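Local coordinates for histidine acid phosphatase (Bifidobacterium longum subsp. infantis, PDB 6RXD), which acts as a phytase, probably releasing phosphate from myo-inositol polyphosphates and from 2,3-bisphosphoglycerate, at residues His45-Leu50 and Ala315-Asn320; Val82-Gly87 and Thr327-Gln332; Arg114-Asn119 and Lys152-Ala157; Asp124-Asp129 and Gly160-Asn165; Glu366-Ala371 and Ala407-Leu412. One frame throughout, in Å; residues are numbered along the deposited sequence.

Contact 1. Residues His45-Leu50 and Ala315-Asn320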
# COMPACT_ATOMS: atom_id res chain seq x y z
N HIS A 45 4.29 1.22 -3.35
CA HIS A 45 4.71 2.57 -3.73
C HIS A 45 4.48 3.54 -2.58
O HIS A 45 3.72 3.26 -1.65
CB HIS A 45 3.91 3.02 -4.95
CG HIS A 45 2.44 3.11 -4.68
ND1 HIS A 45 1.88 4.16 -3.99
CD2 HIS A 45 1.42 2.27 -4.99
CE1 HIS A 45 0.57 3.96 -3.88
NE2 HIS A 45 0.27 2.83 -4.48
N GLY A 46 5.12 4.70 -2.65
CA GLY A 46 4.97 5.70 -1.61
C GLY A 46 3.71 6.53 -1.79
O GLY A 46 2.95 6.34 -2.76
N SER A 47 3.49 7.43 -0.85
CA SER A 47 2.40 8.40 -0.90
C SER A 47 2.26 9.09 -2.25
O SER A 47 3.25 9.50 -2.86
CB SER A 47 2.63 9.47 0.16
OG SER A 47 2.44 8.95 1.47
N ARG A 48 1.01 9.20 -2.70
CA ARG A 48 0.64 9.82 -3.97
C ARG A 48 -0.38 10.91 -3.71
O ARG A 48 -0.98 10.95 -2.64
CB ARG A 48 -0.03 8.79 -4.89
CG ARG A 48 0.82 7.62 -5.31
CD ARG A 48 -0.04 6.61 -6.08
NE ARG A 48 -0.67 7.20 -7.26
CZ ARG A 48 -0.87 6.55 -8.40
NH1 ARG A 48 -1.45 7.16 -9.43
NH2 ARG A 48 -0.49 5.28 -8.52
N GLY A 49 -0.59 11.79 -4.69
CA GLY A 49 -1.64 12.78 -4.56
C GLY A 49 -3.00 12.21 -4.93
O GLY A 49 -3.15 10.99 -5.06
N LEU A 50 -3.99 13.08 -5.08
CA LEU A 50 -5.30 12.64 -5.56
C LEU A 50 -5.15 12.02 -6.93
O LEU A 50 -4.32 12.45 -7.73
CB LEU A 50 -6.25 13.84 -5.63
CG LEU A 50 -6.61 14.44 -4.28
CD1 LEU A 50 -7.39 15.76 -4.46
CD2 LEU A 50 -7.42 13.45 -3.43
N ALA A 315 -4.52 14.44 2.27
CA ALA A 315 -3.81 15.61 2.79
C ALA A 315 -2.62 15.18 3.64
O ALA A 315 -1.56 15.81 3.59
CB ALA A 315 -4.73 16.49 3.59
N ALA A 316 -2.79 14.12 4.42
CA ALA A 316 -1.68 13.61 5.23
C ALA A 316 -0.53 13.14 4.35
O ALA A 316 0.64 13.29 4.70
CB ALA A 316 -2.15 12.49 6.14
N ASP A 317 -0.88 12.54 3.22
CA ASP A 317 0.12 12.03 2.27
C ASP A 317 0.77 13.17 1.53
O ASP A 317 1.88 13.02 1.00
CB ASP A 317 -0.55 11.08 1.27
CG ASP A 317 -1.03 9.80 1.91
OD1 ASP A 317 -1.63 8.97 1.21
OD2 ASP A 317 -0.77 9.63 3.13
N MET A 318 0.09 14.32 1.49
CA MET A 318 0.59 15.50 0.79
C MET A 318 1.16 16.52 1.76
O MET A 318 1.17 17.73 1.50
CB MET A 318 -0.50 16.14 -0.07
CG MET A 318 -1.10 15.17 -1.08
SD MET A 318 -2.14 16.01 -2.30
CE MET A 318 -0.89 16.85 -3.29
N HIS A 319 1.65 16.03 2.90
CA HIS A 319 2.23 16.90 3.92
C HIS A 319 3.28 17.85 3.36
O HIS A 319 3.32 19.03 3.71
CB HIS A 319 2.82 16.04 5.03
CG HIS A 319 3.42 16.84 6.14
ND1 HIS A 319 4.74 17.25 6.13
CD2 HIS A 319 2.89 17.31 7.29
CE1 HIS A 319 4.99 17.94 7.23
NE2 HIS A 319 3.89 17.99 7.95
N ASN A 320 4.15 17.34 2.48
CA ASN A 320 5.24 18.19 1.98
C ASN A 320 4.74 19.30 1.07
O ASN A 320 5.42 20.31 0.90
CB ASN A 320 6.30 17.36 1.24
CG ASN A 320 7.03 16.40 2.15
OD1 ASN A 320 6.52 15.99 3.18
ND2 ASN A 320 8.26 16.05 1.77
O HOH W 1 -1.61 8.64 -1.48
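S47 meets D317 where the loop carrying the histidine phosphatase RHG signature, whose last two residues are H45 and G46, leaves strand 34-44 and passes the C-terminal part of helix 301-317. Both side chains take the same first torsion. In D317, CG stands anti to the carbonyl carbon and beside the backbone N (chi1 -68°), a position in which S47 OG lies 3.6 Å from D317 CG. The contact is one of van der Waals touch, since the serine hydroxyl bonds instead to OE1 of Q103 on helix 102-118. Serine suits the place because it is slim enough to lie against the carboxylate and can still use its polar tip elsewhere.

The carboxylate reaches the loop backbone through water 1. This water gives a hydrogen to D317 OD1 at 2.7 Å and accepts one from R48 N at 2.9 Å, so a buried acid and a backbone N-H of the loop are joined through one molecule. An alanine in place of D317 would probably cost water 1 its carboxylate partner, break the water-borne link to R48 N and open a gap beside S47 OG.

Beyond this pair, the far end of M318 comes near the loop, SD 4.0 Å from G49 CA, the chain bending at its third torsion. Glycine at this point leaves room for the methyl end of M318, which also packs on I88, A91 and N92 of helix 75-95. Within the signature itself, H45 ND1 donates to G46 O at 2.7 Å, a nearly straight bond (168°) whose acceptor lies in the plane of the imidazole ring.

Contact 2. Residues Val82-Gly87 and Thr327-Gln332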
# COMPACT_ATOMS: atom_id res chain seq x y z
N VAL A 82 -13.49 26.77 1.37
CA VAL A 82 -13.04 27.05 0.00
C VAL A 82 -11.51 27.15 -0.07
O VAL A 82 -10.89 26.71 -1.03
CB VAL A 82 -13.72 28.33 -0.55
CG1 VAL A 82 -13.20 28.66 -1.95
CG2 VAL A 82 -15.23 28.17 -0.58
N LYS A 83 -10.90 27.72 0.97
CA LYS A 83 -9.43 27.81 1.01
C LYS A 83 -8.78 26.42 1.06
O LYS A 83 -7.76 26.17 0.40
CB LYS A 83 -8.96 28.62 2.22
CG LYS A 83 -7.44 28.74 2.33
CD LYS A 83 -7.00 29.52 3.58
CE LYS A 83 -5.47 29.55 3.68
NZ LYS A 83 -4.99 30.23 4.91
N ASN A 84 -9.36 25.53 1.85
CA ASN A 84 -8.82 24.18 1.98
C ASN A 84 -8.89 23.45 0.64
O ASN A 84 -7.92 22.82 0.20
CB ASN A 84 -9.56 23.38 3.06
CG ASN A 84 -9.16 23.80 4.46
OD1 ASN A 84 -8.02 24.18 4.69
ND2 ASN A 84 -10.11 23.76 5.40
N LEU A 85 -10.05 23.56 -0.00
CA LEU A 85 -10.25 22.89 -1.29
C LEU A 85 -9.33 23.46 -2.36
O LEU A 85 -8.66 22.71 -3.06
CB LEU A 85 -11.70 22.99 -1.75
CG LEU A 85 -12.77 22.30 -0.90
CD1 LEU A 85 -14.15 22.65 -1.43
CD2 LEU A 85 -12.58 20.81 -0.94
N SER A 86 -9.26 24.79 -2.48
CA SER A 86 -8.39 25.44 -3.45
C SER A 86 -6.93 25.05 -3.24
O SER A 86 -6.18 24.83 -4.18
CB SER A 86 -8.52 26.96 -3.36
OG SER A 86 -9.80 27.37 -3.76
N GLY A 87 -6.54 24.95 -1.96
CA GLY A 87 -5.18 24.60 -1.61
C GLY A 87 -4.78 23.19 -2.02
O GLY A 87 -3.71 23.00 -2.59
N THR A 327 -1.58 25.99 1.19
CA THR A 327 -1.81 25.24 2.41
C THR A 327 -3.25 24.73 2.49
O THR A 327 -4.15 25.24 1.82
CB THR A 327 -1.49 26.06 3.67
OG1 THR A 327 -2.38 27.18 3.75
CG2 THR A 327 -0.05 26.56 3.62
N PHE A 328 -3.45 23.70 3.30
CA PHE A 328 -4.78 23.16 3.54
C PHE A 328 -4.78 22.56 4.94
O PHE A 328 -3.74 22.14 5.44
CB PHE A 328 -5.19 22.14 2.46
CG PHE A 328 -4.05 21.28 1.95
CD1 PHE A 328 -3.80 20.03 2.51
CD2 PHE A 328 -3.24 21.73 0.91
CE1 PHE A 328 -2.73 19.25 2.05
CE2 PHE A 328 -2.18 20.96 0.44
CZ PHE A 328 -1.92 19.72 1.01
N ALA A 329 -5.95 22.52 5.57
CA ALA A 329 -6.04 22.08 6.96
C ALA A 329 -7.30 21.26 7.18
O ALA A 329 -8.19 21.64 7.96
CB ALA A 329 -6.01 23.29 7.89
N PHE A 330 -7.40 20.13 6.48
CA PHE A 330 -8.57 19.27 6.60
C PHE A 330 -8.65 18.58 7.95
O PHE A 330 -9.74 18.17 8.38
CB PHE A 330 -8.61 18.25 5.46
CG PHE A 330 -8.90 18.87 4.12
CD1 PHE A 330 -10.20 19.21 3.77
CD2 PHE A 330 -7.88 19.11 3.20
CE1 PHE A 330 -10.49 19.79 2.54
CE2 PHE A 330 -8.16 19.69 1.96
CZ PHE A 330 -9.46 20.04 1.64
N ASP A 331 -7.52 18.48 8.64
CA ASP A 331 -7.53 17.86 9.96
C ASP A 331 -8.42 18.62 10.95
O ASP A 331 -8.90 18.02 11.92
CB ASP A 331 -6.11 17.66 10.51
CG ASP A 331 -5.32 18.94 10.56
OD1 ASP A 331 -5.54 19.81 9.70
OD2 ASP A 331 -4.45 19.05 11.46
N GLN A 332 -8.67 19.90 10.70
CA GLN A 332 -9.51 20.68 11.60
C GLN A 332 -10.95 20.19 11.66
O GLN A 332 -11.66 20.51 12.62
CB GLN A 332 -9.54 22.15 11.18
CG GLN A 332 -10.44 22.37 9.99
CD GLN A 332 -10.43 23.79 9.53
OE1 GLN A 332 -11.19 24.61 10.04
NE2 GLN A 332 -9.58 24.10 8.56
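N84 supplies the polar link to A329: its OD1 accepts a hydrogen from A329 N at 2.8 Å. The donor stands above the plane of the side-chain amide, and the bond is moderately bent (148°). In the conformer of Q332 given here, one of two, the other end of that amide meets Q332 tip to tip. N84 ND2 and Q332 NE2 are both donors, so their approach is not a hydrogen bond; each has an acceptor elsewhere. N84 ND2 serves Y333 OH, while Q332 NE2 gives to E80 and, at 2.9 Å, to A329 O. An asparagine fits here because one short side chain offers both an acceptor and a donor.

The segments join helix 75-95 to the loop between helices 301-317 and 339-357, within a helical region of the histidine acid phosphatase fold. This pairing lies next to a zinc site: the ligand E94 belongs to the same helix, and its fellow ligand H326 directly precedes T327.

Aromatic and apolar contacts complete the interface. N84 CB sits over one face of F330, displaced toward the rim, in a CH-pi contact 4.0 Å from the ring centroid. The L85 side chain crosses F330 at about a right angle, with CD2 4.1 Å from CZ. G87 lets the backbones come close, its CA 3.6 Å from T327 O, where any beta carbon would collide with that oxygen. The F328 ring settles against the same glycine, CD2 lying 3.6 Å from G87 C.

Contact 3. Residues Arg114-Asn119 and Lys152-Ala157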
# COMPACT_ATOMS: atom_id res chain seq x y z
N ARG A 114 18.37 2.75 4.54
CA ARG A 114 18.46 1.80 5.64
C ARG A 114 18.62 0.36 5.18
O ARG A 114 19.15 -0.48 5.92
CB ARG A 114 17.25 1.95 6.57
CG ARG A 114 17.15 3.34 7.21
CD ARG A 114 16.01 3.43 8.22
NE ARG A 114 14.70 3.27 7.57
CZ ARG A 114 13.99 4.27 7.06
NH1 ARG A 114 14.45 5.52 7.11
NH2 ARG A 114 12.82 4.04 6.49
N ALA A 115 18.18 0.05 3.96
CA ALA A 115 18.42 -1.27 3.40
C ALA A 115 19.92 -1.51 3.22
O ALA A 115 20.44 -2.58 3.54
CB ALA A 115 17.66 -1.47 2.09
N TYR A 116 20.63 -0.51 2.71
CA TYR A 116 22.08 -0.66 2.61
C TYR A 116 22.70 -0.77 4.00
O TYR A 116 23.54 -1.64 4.25
CB TYR A 116 22.75 0.50 1.85
CG TYR A 116 24.24 0.45 2.02
CD1 TYR A 116 25.00 -0.54 1.42
CD2 TYR A 116 24.89 1.37 2.84
CE1 TYR A 116 26.39 -0.62 1.60
CE2 TYR A 116 26.28 1.30 3.02
CZ TYR A 116 27.01 0.31 2.40
OH TYR A 116 28.37 0.25 2.59
N GLN A 117 22.29 0.12 4.89
CA GLN A 117 22.90 0.23 6.21
C GLN A 117 22.76 -1.06 7.02
O GLN A 117 23.71 -1.49 7.67
CB GLN A 117 22.33 1.43 6.96
CG GLN A 117 22.83 2.75 6.39
CD GLN A 117 22.10 3.97 6.92
OE1 GLN A 117 21.06 3.86 7.57
NE2 GLN A 117 22.64 5.15 6.64
N ARG A 118 21.58 -1.68 6.95
CA ARG A 118 21.34 -2.91 7.69
C ARG A 118 22.19 -4.06 7.17
O ARG A 118 22.58 -4.96 7.93
CB ARG A 118 19.86 -3.31 7.65
CG ARG A 118 19.52 -4.45 8.60
CD ARG A 118 18.03 -4.72 8.62
NE ARG A 118 17.59 -5.55 7.49
CZ ARG A 118 16.93 -5.09 6.44
NH1 ARG A 118 16.62 -3.80 6.34
NH2 ARG A 118 16.57 -5.92 5.47
N ASN A 119 22.48 -4.04 5.88
CA ASN A 119 23.24 -5.10 5.26
C ASN A 119 24.53 -4.60 4.67
O ASN A 119 24.94 -5.03 3.59
CB ASN A 119 22.43 -5.84 4.20
CG ASN A 119 21.56 -6.93 4.80
OD1 ASN A 119 22.07 -7.90 5.37
ND2 ASN A 119 20.26 -6.77 4.67
N LYS A 152 18.04 5.70 -5.31
CA LYS A 152 18.80 6.90 -4.98
C LYS A 152 19.29 6.91 -3.54
O LYS A 152 20.44 7.22 -3.26
CB LYS A 152 17.95 8.14 -5.25
CG LYS A 152 18.66 9.45 -5.01
CD LYS A 152 17.78 10.59 -5.47
CE LYS A 152 17.10 10.25 -6.79
NZ LYS A 152 16.30 11.38 -7.34
N GLY A 153 18.40 6.56 -2.61
CA GLY A 153 18.75 6.49 -1.21
C GLY A 153 19.79 5.43 -0.93
O GLY A 153 20.73 5.65 -0.17
N PHE A 154 19.61 4.26 -1.54
CA PHE A 154 20.55 3.16 -1.37
C PHE A 154 21.93 3.57 -1.87
O PHE A 154 22.95 3.31 -1.21
CB PHE A 154 20.04 1.94 -2.16
CG PHE A 154 20.86 0.69 -1.97
CD1 PHE A 154 20.44 -0.30 -1.08
CD2 PHE A 154 22.03 0.48 -2.71
CE1 PHE A 154 21.17 -1.46 -0.91
CE2 PHE A 154 22.77 -0.69 -2.54
CZ PHE A 154 22.34 -1.65 -1.64
N ASN A 155 21.97 4.20 -3.03
CA ASN A 155 23.24 4.61 -3.61
C ASN A 155 23.94 5.73 -2.84
O ASN A 155 25.16 5.74 -2.74
CB ASN A 155 23.07 5.01 -5.08
CG ASN A 155 22.83 3.82 -5.98
OD1 ASN A 155 23.22 2.70 -5.67
ND2 ASN A 155 22.18 4.07 -7.12
N GLU A 156 23.16 6.66 -2.29
CA GLU A 156 23.74 7.72 -1.47
C GLU A 156 24.36 7.13 -0.21
O GLU A 156 25.47 7.49 0.18
CB GLU A 156 22.68 8.78 -1.11
CG GLU A 156 23.24 10.13 -0.67
CD GLU A 156 23.66 10.18 0.79
OE1 GLU A 156 23.31 9.24 1.54
OE2 GLU A 156 24.33 11.15 1.19
N ALA A 157 23.65 6.19 0.42
CA ALA A 157 24.13 5.59 1.66
C ALA A 157 25.41 4.78 1.45
O ALA A 157 26.22 4.64 2.37
CB ALA A 157 23.04 4.71 2.28
O HOH W 2 25.58 5.07 5.08
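Two helices of the layer that covers the central mixed sheet, 102-118 and 141-157, meet through Y116 and F154. Their local axes come within 8.3 Å of each other, with the N-to-C directions 43° apart.

The rings form an edge-to-face, or T-shaped, pair in which the edge of Y116 is turned toward the face of F154. Their centroids are 5.8 Å apart and their planes 76° apart. The beta carbon of Y116 covers the same phenyl ring, standing over its face near the rim, 4.0 Å from the centroid, in a CH-pi contact. Phenylalanine suits this buried place because its flat face can receive both a methylene and an aromatic edge. F154 also pairs edge-to-face with F123. The phenol end of Y116 is polar and leaves the interface, its OH bonding to D124 and R161.

A157 is small enough for the tyrosine ring to lie beside the last turn of its helix, with Y116 CD2 3.9 Å from A157 CB. At the margin water 2 donates to A157 O at 2.8 Å and takes a weak, longer bond from Q117 NE2, bridging the two helices.

Underneath, F154 touches I133 and Y135 of strand 132-137, and R118 touches T39 of strand 34-44. The contact thus belongs to a layer of helices packed against the mixed central sheet, as in the alpha/beta domain of histidine phosphatases.

Contact 4. Residues Asp124-Asp129 and Gly160-Asn165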
# COMPACT_ATOMS: atom_id res chain seq x y z
N ASP A 124 29.03 -4.53 0.94
CA ASP A 124 30.46 -4.26 0.78
C ASP A 124 31.20 -5.47 0.20
O ASP A 124 32.13 -5.31 -0.59
CB ASP A 124 31.11 -3.80 2.09
CG ASP A 124 30.59 -2.45 2.56
OD1 ASP A 124 29.84 -1.80 1.79
OD2 ASP A 124 30.95 -2.03 3.68
N GLN A 125 30.78 -6.67 0.58
CA GLN A 125 31.34 -7.88 -0.01
C GLN A 125 30.96 -7.98 -1.48
O GLN A 125 31.79 -8.33 -2.32
CB GLN A 125 30.84 -9.13 0.72
CG GLN A 125 31.31 -9.25 2.15
CD GLN A 125 30.88 -10.57 2.78
OE1 GLN A 125 30.15 -10.59 3.77
NE2 GLN A 125 31.33 -11.67 2.18
N ALA A 126 29.71 -7.66 -1.79
CA ALA A 126 29.21 -7.69 -3.16
C ALA A 126 29.98 -6.73 -4.06
O ALA A 126 30.30 -7.07 -5.20
CB ALA A 126 27.73 -7.34 -3.19
N ALA A 127 30.27 -5.54 -3.54
CA ALA A 127 31.06 -4.55 -4.28
C ALA A 127 32.43 -5.10 -4.63
O ALA A 127 33.00 -4.77 -5.67
CB ALA A 127 31.19 -3.27 -3.49
N ALA A 128 32.98 -5.94 -3.75
CA ALA A 128 34.31 -6.51 -3.98
C ALA A 128 34.29 -7.79 -4.82
O ALA A 128 35.26 -8.09 -5.54
CB ALA A 128 34.99 -6.76 -2.64
N ASP A 129 33.21 -8.55 -4.72
CA ASP A 129 33.15 -9.90 -5.30
C ASP A 129 32.26 -10.02 -6.53
O ASP A 129 32.13 -11.10 -7.10
CB ASP A 129 32.68 -10.93 -4.25
CG ASP A 129 33.72 -11.20 -3.20
OD1 ASP A 129 33.37 -11.75 -2.12
OD2 ASP A 129 34.90 -10.87 -3.45
N GLY A 160 27.75 5.33 -3.82
CA GLY A 160 27.82 4.95 -5.22
C GLY A 160 28.57 3.67 -5.53
O GLY A 160 28.74 3.31 -6.70
N ARG A 161 29.02 2.96 -4.49
CA ARG A 161 29.89 1.80 -4.68
C ARG A 161 29.18 0.56 -5.22
O ARG A 161 29.84 -0.44 -5.54
CB ARG A 161 30.65 1.48 -3.38
CG ARG A 161 31.70 2.54 -3.02
CD ARG A 161 32.37 2.28 -1.66
NE ARG A 161 31.46 2.54 -0.55
CZ ARG A 161 30.86 1.60 0.17
NH1 ARG A 161 31.09 0.32 -0.09
NH2 ARG A 161 30.04 1.93 1.16
N LEU A 162 27.85 0.61 -5.32
CA LEU A 162 27.08 -0.51 -5.87
C LEU A 162 26.41 -0.17 -7.21
O LEU A 162 25.70 -1.00 -7.77
CB LEU A 162 26.02 -1.02 -4.88
CG LEU A 162 26.48 -1.96 -3.75
CD1 LEU A 162 27.20 -3.18 -4.31
CD2 LEU A 162 27.36 -1.23 -2.76
N ILE A 163 26.66 1.03 -7.72
CA ILE A 163 26.09 1.44 -9.00
C ILE A 163 26.48 0.50 -10.16
O ILE A 163 25.66 0.20 -11.02
CB ILE A 163 26.48 2.90 -9.32
CG1 ILE A 163 25.70 3.86 -8.42
CG2 ILE A 163 26.25 3.23 -10.79
CD1 ILE A 163 26.21 5.30 -8.48
N GLY A 164 27.71 0.01 -10.15
CA GLY A 164 28.16 -0.90 -11.19
C GLY A 164 27.72 -2.33 -10.93
O GLY A 164 28.03 -3.22 -11.73
N ASN A 165 27.00 -2.56 -9.84
CA ASN A 165 26.55 -3.90 -9.46
C ASN A 165 25.06 -4.16 -9.69
O ASN A 165 24.49 -5.04 -9.07
CB ASN A 165 26.84 -4.17 -7.97
CG ASN A 165 28.32 -4.23 -7.66
OD1 ASN A 165 29.00 -3.21 -7.63
ND2 ASN A 165 28.81 -5.43 -7.39
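D124 and R161 form a salt bridge that ties helix 120-129 to a type I beta turn, G160-I163, in the loop following helix 141-157. R161 NH1 donates to D124 OD1 at 3.1 Å along an almost straight line (173°). The oxygen lies in the guanidinium plane at its edge, whereas the donor comes from above the carboxylate, and the two planes are 70° apart. Y116 OH joins both partners, bonding to D124 OD1 and R161 NH2, so the charged pair shares a phenol as third member. Replacing D124 by an alanine would probably leave the R161 guanidinium without its countercharge and deprive the Y116 hydroxyl of one partner.

The turn itself is closed by I163 N donating to G160 O, and G160 has a positive phi (75°), which favours glycine. Farther along, N165 ND2 bonds to G131 O just beyond the helix.

Small residues on the helix let the loop come close. A127 CB rests 3.7 Å from R161 O. L162 fills the interface with one branch: its CD1 lies 4.3 Å from A126 CB and 4.1 Å from A127 CB.

Contact 5. Residues Glu366-Ala371 and Ala407-Leu412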
# COMPACT_ATOMS: atom_id res chain seq x y z
N GLU A 366 -9.59 -17.63 -1.75
CA GLU A 366 -9.48 -17.08 -3.09
C GLU A 366 -8.97 -15.65 -3.10
O GLU A 366 -8.29 -15.22 -4.03
CB GLU A 366 -10.84 -17.15 -3.80
CG GLU A 366 -11.34 -18.55 -4.08
CD GLU A 366 -10.40 -19.33 -4.98
OE1 GLU A 366 -10.18 -20.52 -4.70
OE2 GLU A 366 -9.90 -18.74 -5.96
N THR A 367 -9.30 -14.90 -2.05
CA THR A 367 -8.88 -13.50 -2.02
C THR A 367 -7.38 -13.30 -1.87
O THR A 367 -6.84 -12.30 -2.32
CB THR A 367 -9.60 -12.70 -0.92
OG1 THR A 367 -9.37 -13.31 0.35
CG2 THR A 367 -11.09 -12.62 -1.18
N TYR A 368 -6.68 -14.24 -1.22
CA TYR A 368 -5.26 -14.03 -0.99
C TYR A 368 -4.31 -15.09 -1.51
O TYR A 368 -3.09 -14.88 -1.52
CB TYR A 368 -4.98 -13.77 0.48
CG TYR A 368 -5.39 -14.87 1.42
CD1 TYR A 368 -4.52 -15.90 1.73
CD2 TYR A 368 -6.64 -14.85 2.02
CE1 TYR A 368 -4.91 -16.90 2.60
CE2 TYR A 368 -7.02 -15.82 2.89
CZ TYR A 368 -6.16 -16.84 3.18
OH TYR A 368 -6.56 -17.81 4.07
N SER A 369 -4.85 -16.23 -1.96
CA SER A 369 -4.01 -17.26 -2.56
C SER A 369 -3.30 -16.72 -3.79
O SER A 369 -2.28 -17.27 -4.23
CB SER A 369 -4.85 -18.49 -2.93
OG SER A 369 -5.81 -18.17 -3.92
N ILE A 370 -3.82 -15.62 -4.33
CA ILE A 370 -3.24 -15.00 -5.52
C ILE A 370 -1.80 -14.53 -5.29
O ILE A 370 -1.06 -14.33 -6.25
CB ILE A 370 -4.09 -13.81 -6.02
CG1 ILE A 370 -4.24 -12.74 -4.94
CG2 ILE A 370 -5.46 -14.30 -6.47
CD1 ILE A 370 -4.73 -11.39 -5.51
N ALA A 371 -1.41 -14.35 -4.03
CA ALA A 371 -0.06 -13.85 -3.74
C ALA A 371 0.98 -14.97 -3.80
O ALA A 371 2.17 -14.72 -3.61
CB ALA A 371 -0.02 -13.14 -2.39
N ALA A 407 0.39 -10.29 2.76
CA ALA A 407 0.29 -10.31 4.23
C ALA A 407 -0.65 -11.40 4.74
O ALA A 407 -0.37 -12.06 5.73
CB ALA A 407 -0.15 -8.94 4.75
N ALA A 408 -1.79 -11.56 4.06
CA ALA A 408 -2.76 -12.57 4.46
C ALA A 408 -2.22 -13.97 4.22
O ALA A 408 -2.41 -14.87 5.06
CB ALA A 408 -4.09 -12.36 3.73
N LEU A 409 -1.53 -14.17 3.10
CA LEU A 409 -0.97 -15.49 2.78
C LEU A 409 0.15 -15.86 3.76
O LEU A 409 0.26 -17.02 4.18
CB LEU A 409 -0.45 -15.51 1.34
CG LEU A 409 0.01 -16.87 0.84
CD1 LEU A 409 -1.15 -17.82 0.73
CD2 LEU A 409 0.65 -16.65 -0.54
N LEU A 410 0.98 -14.88 4.12
CA LEU A 410 2.06 -15.10 5.08
C LEU A 410 1.56 -15.17 6.51
O LEU A 410 2.28 -15.65 7.39
CB LEU A 410 3.09 -13.96 5.00
CG LEU A 410 4.14 -14.05 3.91
CD1 LEU A 410 4.97 -12.77 3.89
CD2 LEU A 410 5.03 -15.25 4.18
N GLY A 411 0.36 -14.67 6.76
CA GLY A 411 -0.16 -14.64 8.12
C GLY A 411 0.56 -13.63 8.99
O GLY A 411 0.80 -13.87 10.18
N LEU A 412 0.92 -12.49 8.39
CA LEU A 412 1.58 -11.40 9.10
C LEU A 412 0.65 -10.81 10.16
O LEU A 412 -0.57 -10.92 10.06
CB LEU A 412 2.00 -10.31 8.10
CG LEU A 412 3.06 -10.70 7.07
CD1 LEU A 412 3.44 -9.49 6.21
CD2 LEU A 412 4.27 -11.26 7.79
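Y368 and L409 touch at the centre of this apolar contact, with A408 and A371 on its flanks. The tyrosine ring lies against the helix backbone, its CD1 3.7 Å from L409 N and 4.0 Å from L409 CD1. At its base, Y368 CB meets A408 CB at 3.7 Å, and the methyl group of an alanine is small enough to let the ring come this near. L409 CG stands anti to its backbone N (chi1 -174°), and from there the two branches divide the work: CD1 meets the tyrosine, while CD2 reaches A371, lying 3.7 Å from its carbonyl carbon C and 4.0 Å from its CB.

The helical side of the contact is the last turn of helix 400-410, which ends in a Schellman motif. L412 N bonds to A407 O at 3.0 Å, and a weak bond joins G411 N to A408 O. G411 is the C-prime residue, with a positive phi that glycine accepts readily. The L409 side chain lies about 6 Å from that of H506, a zinc ligand in another structure of this protein but without zinc here.

On the other segment, the 366-371 loop is held by its own bond from A371 N to Y368 O, 3.1 Å long, and by T367 OG1 bonding to G358 O. I370 packs on I210 and Y214 of helix 206-220. L409 also rests on Q372 and L375 of helix 372-386, while beyond the helix end L412 packs on M470 and Y472 of strand 467-472.

Overall arrangement
All five contacts belong to the histidine phosphatase part of the chain. Contacts 1 and 2 have centres about 15 Å apart and touch through F328 and F330, which pack on A315; their segments alternate along the chain, near a zinc site where helices 75-95 and 301-317 pack together. Contacts 3 and 4 also alternate, with centres about 12 Å apart, joined by the Y116 hydroxyl and by F154 against L162. That second pair occurs between the two halves of contacts 1 and 2 in sequence, yet contact 4 is about 47 Å from contact 2, centre to centre. Contact 5 follows all the others, its centre about 26 Å from that of contact 1. The contacts thus form two touching pairs and one separate contact.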